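Local coordinates for Ton_1535 (Thermococcus onnurineus, PDB 3ZPJ), which is of unknown function but folds as an all-helical alpha-solenoid, a chain of stacked helices with a left-handed helical turn in it, at residues A[1-4]-A[5-9]; A[120-123]-A[124-128]. All coordinates share one frame; numbering follows the deposited sequence.

Contact 1. Residues A[1-4]-A[5-9]; sequences MTTL and EEINL
Thr3 CG2 and Ile7 CD1 meet one turn apart because of two torsions: Thr3 places CG2 anti to its backbone N and OG1 beside that N (chi1 -63°), while Ile7 brings CG1 back along the helix, anti to its own carbonyl carbon (chi1 -72°). The setting is the first turn of helix 2-12, which opens the alpha-solenoid. The two side chains cross at a slant, and the methyl CG2 of Thr3 comes 4.0 Å from CD1 of Ile7, an ordinary methyl-to-methyl distance; CG1 of Ile7 also rests 3.4 Å from the carbonyl O of Thr3. The backbone closes four i to i+4 hydrogen bonds, the first of them, Glu5 N to Met1 O, being the longest at 3.3 Å. Glu6 N to Thr2 O, Ile7 N to Thr3 O and Asn8 N to Leu4 O follow, each at 3.0 Å, and Glu5 N has in addition a weak second bond to Thr2 O. The carboxylate of Glu6 forms a long, weak ion pair with Lys22. Thr3 and Leu4 touch Ile26, Ile7 touches Val23, and Leu4 also meets Glu31 and Val35, so this face of the turn packs on the loop after helix 16-22 and on helix 29-45. On the Glu6 side, the closest side-chain approach to the preceding turn is CG of Glu6 to Thr2 O, 3.2 Å.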
ATOM      1  N   MET A   1      15.317   5.755 -26.292  1.00 37.13           N
ATOM      2  CA  MET A   1      16.041   5.616 -25.010  1.00 44.01           C
ATOM      3  C   MET A   1      17.158   6.664 -24.868  1.00 50.31           C
ATOM      4  O   MET A   1      17.268   7.328 -23.838  1.00 51.50           O
ATOM      5  CB  MET A   1      16.598   4.209 -24.830  1.00 48.50           C
ATOM      6  CG  MET A   1      16.547   3.633 -23.395  1.00 45.86           C
ATOM      7  SD  MET A   1      14.922   3.457 -22.597  1.00 39.84           S
ATOM      8  CE  MET A   1      15.166   1.988 -21.606  1.00 69.62           C
ATOM      9  N   THR A   2      17.967   6.852 -25.902  1.00 37.22           N
ATOM     10  CA  THR A   2      18.860   7.998 -25.882  1.00 50.04           C
ATOM     11  C   THR A   2      18.065   9.283 -26.132  1.00 53.01           C
ATOM     12  O   THR A   2      18.448  10.359 -25.680  1.00 53.94           O
ATOM     13  CB  THR A   2      20.078   7.871 -26.850  1.00 53.99           C
ATOM     14  OG1 THR A   2      19.661   7.991 -28.213  1.00 56.23           O
ATOM     15  CG2 THR A   2      20.793   6.551 -26.651  1.00 54.17           C
ATOM     16  N   THR A   3      16.948   9.172 -26.838  1.00 47.80           N
ATOM     17  CA  THR A   3      16.103  10.336 -27.021  1.00 43.27           C
ATOM     18  C   THR A   3      15.557  10.810 -25.673  1.00 48.64           C
ATOM     19  O   THR A   3      15.503  12.008 -25.403  1.00 50.05           O
ATOM     20  CB  THR A   3      14.952  10.079 -28.000  1.00 45.77           C
ATOM     21  OG1 THR A   3      15.481   9.786 -29.302  1.00 48.14           O
ATOM     22  CG2 THR A   3      14.083  11.308 -28.102  1.00 47.48           C
ATOM     23  N   LEU A   4      15.164   9.869 -24.821  1.00 47.20           N
ATOM     24  CA  LEU A   4      14.688  10.216 -23.488  1.00 44.82           C
ATOM     25  C   LEU A   4      15.791  10.851 -22.632  1.00 49.88           C
ATOM     26  O   LEU A   4      15.516  11.647 -21.729  1.00 49.46           O
ATOM     27  CB  LEU A   4      14.127   8.991 -22.753  1.00 38.19           C
ATOM     28  CG  LEU A   4      12.973   8.154 -23.301  1.00 49.69           C
ATOM     29  CD1 LEU A   4      12.419   7.332 -22.174  1.00 48.36           C
ATOM     30  CD2 LEU A   4      11.882   8.987 -23.924  1.00 50.70           C
ATOM     31  N   GLU A   5      17.035  10.476 -22.900  1.00 54.43           N
ATOM     32  CA  GLU A   5      18.171  11.005 -22.153  1.00 56.57           C
ATOM     33  C   GLU A   5      18.404  12.463 -22.549  1.00 53.52           C
ATOM     34  O   GLU A   5      18.599  13.321 -21.690  1.00 57.82           O
ATOM     35  CB  GLU A   5      19.425  10.164 -22.423  1.00 63.83           C
ATOM     36  CG  GLU A   5      20.453  10.159 -21.291  1.00 73.24           C
ATOM     37  CD  GLU A   5      21.734   9.398 -21.646  1.00 74.05           C
ATOM     38  OE1 GLU A   5      21.723   8.577 -22.590  1.00 75.04           O
ATOM     39  OE2 GLU A   5      22.762   9.626 -20.984  1.00 78.50           O
ATOM     40  N   GLU A   6      18.374  12.732 -23.853  1.00 42.34           N
ATOM     41  CA  GLU A   6      18.455  14.095 -24.375  1.00 47.15           C
ATOM     42  C   GLU A   6      17.337  14.995 -23.829  1.00 51.93           C
ATOM     43  O   GLU A   6      17.573  16.133 -23.430  1.00 58.90           O
ATOM     44  CB  GLU A   6      18.419  14.072 -25.902  1.00 46.19           C
ATOM     45  CG  GLU A   6      19.557  13.271 -26.497  1.00 57.69           C
ATOM     46  CD  GLU A   6      19.529  13.212 -28.012  1.00 68.07           C
ATOM     47  OE1 GLU A   6      18.432  13.316 -28.605  1.00 72.26           O
ATOM     48  OE2 GLU A   6      20.613  13.057 -28.610  1.00 73.07           O
ATOM     49  N   ILE A   7      16.120  14.476 -23.799  1.00 47.08           N
ATOM     50  CA  ILE A   7      15.002  15.220 -23.241  1.00 50.12           C
ATOM     51  C   ILE A   7      15.166  15.536 -21.747  1.00 52.18           C
ATOM     52  O   ILE A   7      14.936  16.667 -21.324  1.00 56.69           O
ATOM     53  CB  ILE A   7      13.683  14.484 -23.498  1.00 47.52           C
ATOM     54  CG1 ILE A   7      13.333  14.585 -24.989  1.00 45.95           C
ATOM     55  CG2 ILE A   7      12.582  15.050 -22.626  1.00 40.51           C
ATOM     56  CD1 ILE A   7      12.281  13.604 -25.435  1.00 49.73           C
ATOM     57  N   ASN A   8      15.561  14.545 -20.954  1.00 50.08           N
ATOM     58  CA  ASN A   8      15.789  14.767 -19.526  1.00 55.36           C
ATOM     59  C   ASN A   8      16.852  15.825 -19.280  1.00 57.64           C
ATOM     60  O   ASN A   8      16.714  16.659 -18.392  1.00 68.84           O
ATOM     61  CB  ASN A   8      16.201  13.472 -18.826  1.00 54.37           C
ATOM     62  CG  ASN A   8      15.027  12.556 -18.561  1.00 64.55           C
ATOM     63  OD1 ASN A   8      13.944  13.012 -18.197  1.00 69.85           O
ATOM     64  ND2 ASN A   8      15.233  11.254 -18.748  1.00 67.25           N
ATOM     65  N   LEU A   9      17.906  15.781 -20.082  1.00 49.09           N
ATOM     66  CA  LEU A   9      19.061  16.630 -19.876  1.00 56.90           C
ATOM     67  C   LEU A   9      18.668  18.068 -20.192  1.00 67.31           C
ATOM     68  O   LEU A   9      18.969  18.984 -19.428  1.00 71.21           O
ATOM     69  CB  LEU A   9      20.214  16.150 -20.767  1.00 54.53           C
ATOM     70  CG  LEU A   9      21.654  16.673 -20.681  1.00 56.01           C
ATOM     71  CD1 LEU A   9      21.858  17.750 -21.704  1.00 49.51           C
ATOM     72  CD2 LEU A   9      22.055  17.167 -19.281  1.00 54.62           C
TER

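Contact 2. Residues A[120-123]-A[124-128]; sequences LAYH and LAIAG
Ile126 lies over one face of the Tyr122 ring, one turn further along helix 110-126. Its CG1 stands 3.8 Å from the ring centroid, 24° off the normal, a CH-pi contact offset toward the rim, and its CD1 reaches the far end of the ring, 3.5 Å from CZ of Tyr122. The ring gets there because CG of Tyr122 is anti to the backbone N (chi1 166°), and the Ile126 N to Tyr122 O hydrogen bond, 3.0 Å, joins the same two residues. An alanine in place of Tyr122 would probably leave CG1 and CD1 of Ile126 without the ring they lie against. On another face of the helix, Leu120 and Leu124 lie side by side, pointing the same way, their CD1 atoms 4.2 Å apart. The helix then closes in a Schellman motif at Gly128, whose positive phi would jam a side chain against the preceding carbonyl O. Further out, His123 ND1 is hydrogen-bonded to Ser82 OG of helix 70-86. Leu120 and Leu124 face Phe97 of helix 90-104, Leu124 and Ala121 meet Ile136 of helix 130-146, and Tyr122 touches Lys167 of helix 151-170.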
ATOM      1  N   LEU A 120      -6.233   1.344 -16.613  1.00 30.43           N
ATOM      2  CA  LEU A 120      -7.029   2.477 -16.196  1.00 35.59           C
ATOM      3  C   LEU A 120      -7.304   2.395 -14.701  1.00 33.62           C
ATOM      4  O   LEU A 120      -7.227   3.393 -13.993  1.00 41.98           O
ATOM      5  CB  LEU A 120      -8.319   2.469 -16.997  1.00 31.21           C
ATOM      6  CG  LEU A 120      -9.621   3.178 -16.637  1.00 47.28           C
ATOM      7  CD1 LEU A 120      -9.425   4.562 -16.092  1.00 49.75           C
ATOM      8  CD2 LEU A 120     -10.463   3.225 -17.924  1.00 50.07           C
ATOM      9  N   ALA A 121      -7.616   1.199 -14.222  1.00 27.98           N
ATOM     10  CA  ALA A 121      -7.765   0.997 -12.789  1.00 29.30           C
ATOM     11  C   ALA A 121      -6.461   1.342 -12.066  1.00 35.56           C
ATOM     12  O   ALA A 121      -6.471   1.923 -10.981  1.00 38.62           O
ATOM     13  CB  ALA A 121      -8.161  -0.434 -12.499  1.00 26.95           C
ATOM     14  N   TYR A 122      -5.331   0.971 -12.660  1.00 36.23           N
ATOM     15  CA  TYR A 122      -4.054   1.255 -12.027  1.00 32.74           C
ATOM     16  C   TYR A 122      -3.862   2.757 -11.941  1.00 36.46           C
ATOM     17  O   TYR A 122      -3.399   3.262 -10.904  1.00 32.13           O
ATOM     18  CB  TYR A 122      -2.896   0.601 -12.776  1.00 36.19           C
ATOM     19  CG  TYR A 122      -1.542   1.129 -12.363  1.00 40.15           C
ATOM     20  CD1 TYR A 122      -0.934   0.682 -11.199  1.00 42.53           C
ATOM     21  CD2 TYR A 122      -0.876   2.082 -13.128  1.00 29.36           C
ATOM     22  CE1 TYR A 122       0.293   1.160 -10.805  1.00 34.68           C
ATOM     23  CE2 TYR A 122       0.349   2.579 -12.730  1.00 32.78           C
ATOM     24  CZ  TYR A 122       0.935   2.100 -11.573  1.00 37.76           C
ATOM     25  OH  TYR A 122       2.166   2.568 -11.174  1.00 44.42           O
ATOM     26  N   HIS A 123      -4.248   3.476 -13.008  1.00 28.51           N
ATOM     27  CA  HIS A 123      -4.145   4.940 -12.989  1.00 29.28           C
ATOM     28  C   HIS A 123      -5.086   5.595 -11.982  1.00 32.36           C
ATOM     29  O   HIS A 123      -4.712   6.566 -11.312  1.00 29.96           O
ATOM     30  CB  HIS A 123      -4.239   5.543 -14.387  1.00 30.81           C
ATOM     31  CG  HIS A 123      -3.019   5.278 -15.205  1.00 35.28           C
ATOM     32  ND1 HIS A 123      -1.873   6.035 -15.092  1.00 34.11           N
ATOM     33  CD2 HIS A 123      -2.738   4.303 -16.100  1.00 41.71           C
ATOM     34  CE1 HIS A 123      -0.946   5.547 -15.897  1.00 37.82           C
ATOM     35  NE2 HIS A 123      -1.443   4.498 -16.520  1.00 40.58           N
ATOM     36  N   LEU A 124      -6.275   5.025 -11.825  1.00 31.36           N
ATOM     37  CA  LEU A 124      -7.192   5.500 -10.803  1.00 30.91           C
ATOM     38  C   LEU A 124      -6.565   5.381  -9.409  1.00 31.11           C
ATOM     39  O   LEU A 124      -6.772   6.236  -8.549  1.00 35.49           O
ATOM     40  CB  LEU A 124      -8.497   4.716 -10.861  1.00 26.49           C
ATOM     41  CG  LEU A 124      -9.493   5.169 -11.927  1.00 36.71           C
ATOM     42  CD1 LEU A 124     -10.561   4.103 -12.084  1.00 25.84           C
ATOM     43  CD2 LEU A 124     -10.119   6.528 -11.537  1.00 31.73           C
ATOM     44  N   ALA A 125      -5.796   4.323  -9.189  1.00 32.03           N
ATOM     45  CA  ALA A 125      -5.142   4.133  -7.887  1.00 32.78           C
ATOM     46  C   ALA A 125      -4.009   5.121  -7.691  1.00 33.65           C
ATOM     47  O   ALA A 125      -3.903   5.728  -6.634  1.00 43.74           O
ATOM     48  CB  ALA A 125      -4.636   2.713  -7.722  1.00 29.54           C
ATOM     49  N   ILE A 126      -3.166   5.276  -8.708  1.00 44.26           N
ATOM     50  CA  ILE A 126      -2.108   6.294  -8.705  1.00 39.36           C
ATOM     51  C   ILE A 126      -2.700   7.673  -8.421  1.00 42.47           C
ATOM     52  O   ILE A 126      -2.102   8.489  -7.724  1.00 49.04           O
ATOM     53  CB  ILE A 126      -1.368   6.355 -10.068  1.00 47.41           C
ATOM     54  CG1 ILE A 126      -0.592   5.075 -10.340  1.00 44.91           C
ATOM     55  CG2 ILE A 126      -0.428   7.521 -10.122  1.00 54.54           C
ATOM     56  CD1 ILE A 126      -0.002   4.449  -9.134  1.00 46.81           C
ATOM     57  N   ALA A 127      -3.892   7.918  -8.954  1.00 43.73           N
ATOM     58  CA  ALA A 127      -4.591   9.202  -8.809  1.00 34.21           C
ATOM     59  C   ALA A 127      -5.078   9.465  -7.388  1.00 38.84           C
ATOM     60  O   ALA A 127      -5.524  10.564  -7.072  1.00 47.17           O
ATOM     61  CB  ALA A 127      -5.773   9.236  -9.758  1.00 39.39           C
ATOM     62  N   GLY A 128      -5.015   8.449  -6.534  1.00 42.98           N
ATOM     63  CA  GLY A 128      -5.549   8.577  -5.195  1.00 39.23           C
ATOM     64  C   GLY A 128      -7.037   8.279  -5.101  1.00 36.24           C
ATOM     65  O   GLY A 128      -7.722   8.816  -4.243  1.00 40.10           O
TER

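Contact 1 and contact 2 are each a local contact along one helix of the solenoid, contact 2 running on into the turn that follows it. They lie at opposite ends of their helices: residues 1-9 form the opening of helix 2-12, whereas residues 120-128 carry the close of helix 110-126. They follow in series along the chain, with their centres about 27 Å apart and their nearest atoms about 15 Å apart, so they do not touch. The centre of contact 1 is about 31 Å from the centre of the chain, that of contact 2 about 13 Å. One therefore belongs to the N-terminal end of the solenoid, the other to a helix packed between neighbours well inside it.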